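Local atomic coordinates of ENT (PDB entry 5ZX1), a protein that contains an ENT domain, the all-helical part described here, and probably takes part in transcription-related processes in Trypanosoma brucei. Residues C43-L48 with D70-L75; L52-G57 with T96-S101. All blocks are in the same frame, centred on the assembly; numbering follows the deposited sequence.

Interaction 1: C43-L48 with D70-L75; sequences CSYRSL and DMREEL
M71 opens the contact from the 70-75 side, at the point where the two backbones come nearest, M71 CA lying 7.3 Å from Y45 CA. CG stands beside the backbone N, and the chain then bends at both chi2 and chi3, so that the thioether is folded rather than extended. The L48 side chain crosses this folded chain at about a right angle and sets its CD1 3.5 Å from M71 CG. Y45 passes M71 in the opposite direction, meeting M71 CB with the CD1 edge of its ring, close to the ring plane. R72 supplies the polar part. The Y45 side chain, with CG anti to the backbone N (chi1 -164°), reaches across to it, and the two side chains cross obliquely. A bend at chi3 brings the R72 guanidinium round to the phenol, where NH2 donates a hydrogen bond of 2.8 Å to Y45 OH. The oxygen lies almost in the guanidinium plane, while that plane stands 87° from the ring; R72 CG also comes to 3.7 Å from Y45 CZ. Segments 43-48 and 70-74 run antiparallel (172°), their local axes 10.8 Å apart, a spacing bridged by long side chains; they lie on helices 30-56 and 62-74, which form an antiparallel helical hairpin within the ENT domain. A82 of helix 79-91 touches both Y45 and R72, so helix 79-91 packs beside this pair. At L75, just past the helical part of the segment, CD1 approaches S44 OG at 3.4 Å and, more loosely, Y45 CB. The S44 hydroxyl is hydrogen-bonded within its own helix, to the carbonyl of E41, while the L75 carbonyl oxygen accepts a hydrogen bond from R38, earlier in helix 30-56.

Interaction 2: L52-G57 with T96-S101; sequences LCMHSG and TSVAAS
Torsions that keep the chain extended beyond CG carry the M54 side chain past V98, after a first torsion that leaves CG beside the backbone N. V98 has CG1 anti to its own backbone N (chi1 178°), which places that methyl against the methionine chain. The two side chains cross obliquely, and the touch is made by the near part of M54 rather than its tip: V98 CG1 lies 4.0 Å from M54 CB, and M54 CG is equally far from V98 CB. SD follows at a similar distance from CG1. L104, in the loop beyond helix 93-101, touches both M54 and V98 and adds to this apolar patch. Beside it, A99 brings the backbones together. A99 CA is 4.7 Å from M54 CA. The A99 methyl meets the main chain of the other segment, with A99 CB 3.7 Å from G57 CA. The M54 carbonyl oxygen faces A99 CA at 3.6 Å in a CA-H...O contact, with an angle of 131° at the hydrogen. G57 is the first residue after helix 30-56 to leave helical geometry, and its positive phi turns the chain where A99 packs. The arrangement is a close helix-helix crossing: residues 52-56 run roughly parallel to 96-101 of helix 93-101, crossing at -27°, with local axes 7.6 Å apart. The small side chain of A99, and G57 with none, are consistent with so short a spacing. S101 OG donates a hydrogen bond to V98 O from above the carbonyl plane; the same hydroxyl is also hydrogen-bonded to V103 N, just beyond the helix end. Cohesion across the two segments therefore rests on van der Waals contact and one bent CA-H...O approach, so close fit, more than directional polar bonding, probably sets how these helices sit together.

How the interactions relate
From the N terminus, helix 30-56 supplies the first segment of both contacts: 43-48 in its middle, then 52-57, its last turn and the residue that follows. Helix 62-74 folds back antiparallel to it, and interaction 1 closes this first loop at 70-75. Helix 79-91 then follows, and the chain reaches helix 93-101, where interaction 2 closes a longer loop at 96-101. Because the segments alternate along the sequence, the two closures cross rather than nest. The centres of the two contacts lie about 19 Å apart, and apart from adjoining in sequence their segments do not touch. Both contacts use helix 30-56, which is thereby joined to helix 62-74 midway and to helix 93-101 at its end.

Interaction 1: C43-L48 with D70-L75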
ATOM      1  N   CYS A  43       0.798   8.217   3.455  1.00 65.33           N
ATOM      2  CA  CYS A  43       0.999   8.045   2.031  1.00 68.28           C
ATOM      3  C   CYS A  43       1.782   6.774   1.807  1.00 65.79           C
ATOM      4  O   CYS A  43       1.470   6.002   0.899  1.00 60.29           O
ATOM      5  CB  CYS A  43       1.720   9.234   1.414  1.00 67.85           C
ATOM      6  SG  CYS A  43       0.570  10.501   0.908  1.00 87.68           S
ATOM      7  N   SER A  44       2.791   6.546   2.644  1.00 66.87           N
ATOM      8  CA  SER A  44       3.651   5.390   2.446  1.00 66.70           C
ATOM      9  C   SER A  44       2.850   4.103   2.647  1.00 64.17           C
ATOM     10  O   SER A  44       3.045   3.132   1.911  1.00 63.78           O
ATOM     11  CB  SER A  44       4.863   5.434   3.370  1.00 62.34           C
ATOM     12  OG  SER A  44       4.683   4.655   4.532  1.00 72.86           O
ATOM     13  N   TYR A  45       1.920   4.095   3.598  1.00 63.91           N
ATOM     14  CA  TYR A  45       1.071   2.915   3.753  1.00 61.81           C
ATOM     15  C   TYR A  45       0.163   2.729   2.525  1.00 63.93           C
ATOM     16  O   TYR A  45      -0.021   1.605   2.037  1.00 65.63           O
ATOM     17  CB  TYR A  45       0.228   2.990   5.032  1.00 58.56           C
ATOM     18  CG  TYR A  45      -0.349   1.637   5.417  1.00 63.17           C
ATOM     19  CD1 TYR A  45       0.453   0.668   6.010  1.00 60.68           C
ATOM     20  CD2 TYR A  45      -1.683   1.328   5.179  1.00 63.21           C
ATOM     21  CE1 TYR A  45      -0.042  -0.558   6.349  1.00 60.31           C
ATOM     22  CE2 TYR A  45      -2.207   0.084   5.524  1.00 62.97           C
ATOM     23  CZ  TYR A  45      -1.370  -0.854   6.111  1.00 64.45           C
ATOM     24  OH  TYR A  45      -1.843  -2.097   6.462  1.00 58.69           O
ATOM     25  N   ARG A  46      -0.401   3.824   2.026  1.00 64.77           N
ATOM     26  CA  ARG A  46      -1.316   3.761   0.889  1.00 65.43           C
ATOM     27  C   ARG A  46      -0.638   3.122  -0.317  1.00 62.57           C
ATOM     28  O   ARG A  46      -1.126   2.147  -0.899  1.00 58.90           O
ATOM     29  CB  ARG A  46      -1.816   5.164   0.523  1.00 69.03           C
ATOM     30  CG  ARG A  46      -2.761   5.186  -0.670  1.00 69.84           C
ATOM     31  CD  ARG A  46      -3.019   6.597  -1.146  1.00 72.26           C
ATOM     32  NE  ARG A  46      -3.721   6.604  -2.430  1.00 84.75           N
ATOM     33  CZ  ARG A  46      -3.168   6.916  -3.603  1.00 85.49           C
ATOM     34  NH1 ARG A  46      -3.908   6.881  -4.707  1.00 80.06           N
ATOM     35  NH2 ARG A  46      -1.886   7.268  -3.681  1.00 83.61           N
ATOM     36  N   SER A  47       0.513   3.668  -0.677  1.00 59.13           N
ATOM     37  CA  SER A  47       1.229   3.175  -1.823  1.00 59.13           C
ATOM     38  C   SER A  47       1.636   1.718  -1.593  1.00 62.83           C
ATOM     39  O   SER A  47       1.797   0.950  -2.547  1.00 67.89           O
ATOM     40  CB  SER A  47       2.449   4.045  -2.096  1.00 57.64           C
ATOM     41  OG  SER A  47       3.455   3.736  -1.161  1.00 68.74           O
ATOM     42  N   LEU A  48       1.780   1.333  -0.328  1.00 59.33           N
ATOM     43  CA  LEU A  48       2.107  -0.044   0.021  1.00 58.89           C
ATOM     44  C   LEU A  48       0.958  -0.992  -0.286  1.00 57.22           C
ATOM     45  O   LEU A  48       1.164  -2.079  -0.817  1.00 56.04           O
ATOM     46  CB  LEU A  48       2.462  -0.147   1.502  1.00 65.27           C
ATOM     47  CG  LEU A  48       3.878  -0.550   1.893  1.00 70.34           C
ATOM     48  CD1 LEU A  48       3.848  -0.984   3.341  1.00 72.47           C
ATOM     49  CD2 LEU A  48       4.384  -1.667   1.012  1.00 63.50           C
ATOM     50  N   ASP A  70       3.524  -5.217   9.816  1.00 57.89           N
ATOM     51  CA  ASP A  70       4.675  -4.598  10.461  1.00 57.62           C
ATOM     52  C   ASP A  70       4.662  -3.078  10.301  1.00 60.29           C
ATOM     53  O   ASP A  70       4.973  -2.353  11.238  1.00 58.98           O
ATOM     54  CB  ASP A  70       5.979  -5.178   9.904  1.00 59.31           C
ATOM     55  CG  ASP A  70       6.245  -6.592  10.412  1.00 64.49           C
ATOM     56  OD1 ASP A  70       5.523  -7.030  11.337  1.00 61.71           O
ATOM     57  OD2 ASP A  70       7.166  -7.269   9.890  1.00 65.83           O
ATOM     58  N   MET A  71       4.301  -2.596   9.114  1.00 61.77           N
ATOM     59  CA  MET A  71       4.227  -1.159   8.863  1.00 61.43           C
ATOM     60  C   MET A  71       3.080  -0.494   9.658  1.00 60.66           C
ATOM     61  O   MET A  71       3.169   0.670  10.039  1.00 60.71           O
ATOM     62  CB  MET A  71       4.055  -0.892   7.367  1.00 55.18           C
ATOM     63  CG  MET A  71       5.267  -1.235   6.544  1.00 59.03           C
ATOM     64  SD  MET A  71       6.700  -0.268   7.046  1.00 59.49           S
ATOM     65  CE  MET A  71       6.144   1.393   6.676  1.00 56.42           C
ATOM     66  N   ARG A  72       2.006  -1.230   9.902  1.00 55.79           N
ATOM     67  CA  ARG A  72       0.913  -0.702  10.715  1.00 61.54           C
ATOM     68  C   ARG A  72       1.449  -0.335  12.079  1.00 63.92           C
ATOM     69  O   ARG A  72       1.130   0.713  12.633  1.00 65.88           O
ATOM     70  CB  ARG A  72      -0.218  -1.718  10.859  1.00 58.68           C
ATOM     71  CG  ARG A  72      -1.119  -1.770   9.665  1.00 61.61           C
ATOM     72  CD  ARG A  72      -2.490  -2.356  10.017  1.00 62.24           C
ATOM     73  NE  ARG A  72      -2.447  -3.789  10.268  1.00 66.24           N
ATOM     74  CZ  ARG A  72      -2.110  -4.716   9.368  1.00 71.57           C
ATOM     75  NH1 ARG A  72      -2.105  -6.001   9.719  1.00 73.38           N
ATOM     76  NH2 ARG A  72      -1.773  -4.374   8.120  1.00 67.25           N
ATOM     77  N   GLU A  73       2.290  -1.203  12.615  1.00 64.88           N
ATOM     78  CA  GLU A  73       2.865  -0.969  13.927  1.00 66.07           C
ATOM     79  C   GLU A  73       3.985   0.090  13.860  1.00 60.50           C
ATOM     80  O   GLU A  73       4.075   0.963  14.730  1.00 60.11           O
ATOM     81  CB  GLU A  73       3.345  -2.308  14.501  1.00 63.27           C
ATOM     82  CG  GLU A  73       4.587  -2.283  15.364  1.00 66.78           C
ATOM     83  CD  GLU A  73       5.217  -3.664  15.459  1.00 79.46           C
ATOM     84  OE1 GLU A  73       4.476  -4.670  15.297  1.00 71.48           O
ATOM     85  OE2 GLU A  73       6.450  -3.749  15.688  1.00 82.60           O
ATOM     86  N   GLU A  74       4.809   0.035  12.817  1.00 61.92           N
ATOM     87  CA  GLU A  74       5.879   1.021  12.636  1.00 61.28           C
ATOM     88  C   GLU A  74       5.289   2.431  12.581  1.00 62.56           C
ATOM     89  O   GLU A  74       5.797   3.340  13.218  1.00 64.19           O
ATOM     90  CB  GLU A  74       6.679   0.749  11.353  1.00 58.93           C
ATOM     91  CG  GLU A  74       7.556  -0.500  11.385  1.00 66.16           C
ATOM     92  CD  GLU A  74       8.851  -0.321  12.187  1.00 70.47           C
ATOM     93  OE1 GLU A  74       9.446   0.784  12.157  1.00 65.48           O
ATOM     94  OE2 GLU A  74       9.269  -1.292  12.862  1.00 68.87           O
ATOM     95  N   LEU A  75       4.196   2.584  11.836  1.00 65.34           N
ATOM     96  CA  LEU A  75       3.591   3.886  11.556  1.00 62.87           C
ATOM     97  C   LEU A  75       2.449   4.226  12.506  1.00 66.26           C
ATOM     98  O   LEU A  75       1.793   5.259  12.343  1.00 69.12           O
ATOM     99  CB  LEU A  75       3.082   3.930  10.111  1.00 58.19           C
ATOM    100  CG  LEU A  75       4.166   3.595   9.085  1.00 59.15           C
ATOM    101  CD1 LEU A  75       3.698   3.740   7.640  1.00 53.97           C
ATOM    102  CD2 LEU A  75       5.378   4.465   9.362  1.00 56.82           C
TER

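Interaction 2: L52-G57 with T96-S101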
ATOM      1  N   LEU A  52       1.170  -3.802  -3.388  1.00 61.50           N
ATOM      2  CA  LEU A  52       1.093  -5.215  -3.028  1.00 62.42           C
ATOM      3  C   LEU A  52      -0.136  -5.865  -3.676  1.00 64.27           C
ATOM      4  O   LEU A  52      -0.141  -7.070  -3.963  1.00 61.89           O
ATOM      5  CB  LEU A  52       1.063  -5.397  -1.509  1.00 60.04           C
ATOM      6  CG  LEU A  52       2.403  -5.094  -0.842  1.00 60.63           C
ATOM      7  CD1 LEU A  52       2.465  -5.598   0.601  1.00 58.67           C
ATOM      8  CD2 LEU A  52       3.553  -5.649  -1.674  1.00 58.51           C
ATOM      9  N   CYS A  53      -1.166  -5.064  -3.933  1.00 60.80           N
ATOM     10  CA  CYS A  53      -2.342  -5.569  -4.631  1.00 68.52           C
ATOM     11  C   CYS A  53      -2.109  -5.685  -6.142  1.00 66.38           C
ATOM     12  O   CYS A  53      -2.726  -6.512  -6.809  1.00 70.38           O
ATOM     13  CB  CYS A  53      -3.543  -4.675  -4.356  1.00 59.87           C
ATOM     14  SG  CYS A  53      -4.096  -4.750  -2.676  1.00 69.76           S
ATOM     15  N   MET A  54      -1.231  -4.857  -6.692  1.00 64.28           N
ATOM     16  CA  MET A  54      -0.907  -4.980  -8.104  1.00 63.41           C
ATOM     17  C   MET A  54      -0.239  -6.314  -8.388  1.00 66.64           C
ATOM     18  O   MET A  54      -0.416  -6.894  -9.461  1.00 73.91           O
ATOM     19  CB  MET A  54       0.002  -3.852  -8.555  1.00 64.26           C
ATOM     20  CG  MET A  54      -0.684  -2.522  -8.696  1.00 64.69           C
ATOM     21  SD  MET A  54       0.573  -1.312  -9.160  1.00 65.87           S
ATOM     22  CE  MET A  54      -0.382   0.211  -9.141  1.00 64.72           C
ATOM     23  N   HIS A  55       0.525  -6.803  -7.421  1.00 64.45           N
ATOM     24  CA  HIS A  55       1.274  -8.042  -7.595  1.00 63.22           C
ATOM     25  C   HIS A  55       0.466  -9.286  -7.287  1.00 64.69           C
ATOM     26  O   HIS A  55       0.711 -10.338  -7.867  1.00 66.36           O
ATOM     27  CB  HIS A  55       2.517  -8.038  -6.714  1.00 65.40           C
ATOM     28  CG  HIS A  55       3.698  -7.374  -7.339  1.00 58.71           C
ATOM     29  ND1 HIS A  55       4.007  -6.046  -7.128  1.00 64.31           N
ATOM     30  CD2 HIS A  55       4.665  -7.854  -8.165  1.00 68.38           C
ATOM     31  CE1 HIS A  55       5.110  -5.735  -7.791  1.00 62.82           C
ATOM     32  NE2 HIS A  55       5.529  -6.820  -8.425  1.00 67.28           N
ATOM     33  N   SER A  56      -0.495  -9.160  -6.380  1.00 65.76           N
ATOM     34  CA  SER A  56      -1.153 -10.317  -5.796  1.00 71.75           C
ATOM     35  C   SER A  56      -2.583 -10.435  -6.267  1.00 72.46           C
ATOM     36  O   SER A  56      -3.308 -11.366  -5.888  1.00 76.19           O
ATOM     37  CB  SER A  56      -1.146 -10.210  -4.274  1.00 69.59           C
ATOM     38  OG  SER A  56      -2.302  -9.480  -3.855  1.00 73.18           O
ATOM     39  N   GLY A  57      -2.995  -9.463  -7.067  1.00 72.94           N
ATOM     40  CA  GLY A  57      -4.377  -9.363  -7.484  1.00 70.13           C
ATOM     41  C   GLY A  57      -5.271  -9.318  -6.266  1.00 80.65           C
ATOM     42  O   GLY A  57      -6.370  -9.875  -6.276  1.00 79.24           O
ATOM     43  N   THR A  96      -6.290  -2.699 -10.068  1.00 67.86           N
ATOM     44  CA  THR A  96      -6.895  -3.893 -10.652  1.00 68.86           C
ATOM     45  C   THR A  96      -6.489  -4.101 -12.133  1.00 70.91           C
ATOM     46  O   THR A  96      -6.277  -5.238 -12.557  1.00 73.93           O
ATOM     47  CB  THR A  96      -8.444  -3.858 -10.534  1.00 70.25           C
ATOM     48  OG1 THR A  96      -8.951  -2.694 -11.186  1.00 74.77           O
ATOM     49  CG2 THR A  96      -8.864  -3.803  -9.084  1.00 73.36           C
ATOM     50  N   SER A  97      -6.364  -3.030 -12.920  1.00 71.57           N
ATOM     51  CA  SER A  97      -5.918  -3.186 -14.314  1.00 71.80           C
ATOM     52  C   SER A  97      -4.506  -3.760 -14.417  1.00 72.73           C
ATOM     53  O   SER A  97      -4.221  -4.588 -15.286  1.00 76.07           O
ATOM     54  CB  SER A  97      -5.966  -1.861 -15.053  1.00 66.76           C
ATOM     55  OG  SER A  97      -7.157  -1.181 -14.743  1.00 75.62           O
ATOM     56  N   VAL A  98      -3.621  -3.311 -13.536  1.00 74.35           N
ATOM     57  CA  VAL A  98      -2.252  -3.822 -13.514  1.00 75.25           C
ATOM     58  C   VAL A  98      -2.226  -5.289 -13.095  1.00 72.35           C
ATOM     59  O   VAL A  98      -1.450  -6.086 -13.629  1.00 72.34           O
ATOM     60  CB  VAL A  98      -1.367  -2.986 -12.588  1.00 74.99           C
ATOM     61  CG1 VAL A  98       0.057  -3.563 -12.535  1.00 66.68           C
ATOM     62  CG2 VAL A  98      -1.362  -1.538 -13.045  1.00 64.61           C
ATOM     63  N   ALA A  99      -3.065  -5.659 -12.137  1.00 73.39           N
ATOM     64  CA  ALA A  99      -3.128  -7.061 -11.747  1.00 73.56           C
ATOM     65  C   ALA A  99      -3.730  -7.877 -12.891  1.00 70.34           C
ATOM     66  O   ALA A  99      -3.299  -9.000 -13.182  1.00 67.87           O
ATOM     67  CB  ALA A  99      -3.927  -7.233 -10.468  1.00 70.04           C
ATOM     68  N   ALA A 100      -4.712  -7.291 -13.565  1.00 75.88           N
ATOM     69  CA  ALA A 100      -5.378  -7.962 -14.675  1.00 76.02           C
ATOM     70  C   ALA A 100      -4.441  -8.131 -15.875  1.00 71.02           C
ATOM     71  O   ALA A 100      -4.372  -9.206 -16.467  1.00 66.59           O
ATOM     72  CB  ALA A 100      -6.618  -7.199 -15.081  1.00 69.64           C
ATOM     73  N   SER A 101      -3.720  -7.074 -16.233  1.00 71.55           N
ATOM     74  CA  SER A 101      -2.843  -7.128 -17.403  1.00 73.51           C
ATOM     75  C   SER A 101      -1.753  -8.209 -17.296  1.00 73.25           C
ATOM     76  O   SER A 101      -1.309  -8.760 -18.310  1.00 79.64           O
ATOM     77  CB  SER A 101      -2.182  -5.770 -17.628  1.00 74.72           C
ATOM     78  OG  SER A 101      -1.124  -5.567 -16.705  1.00 73.66           O
TER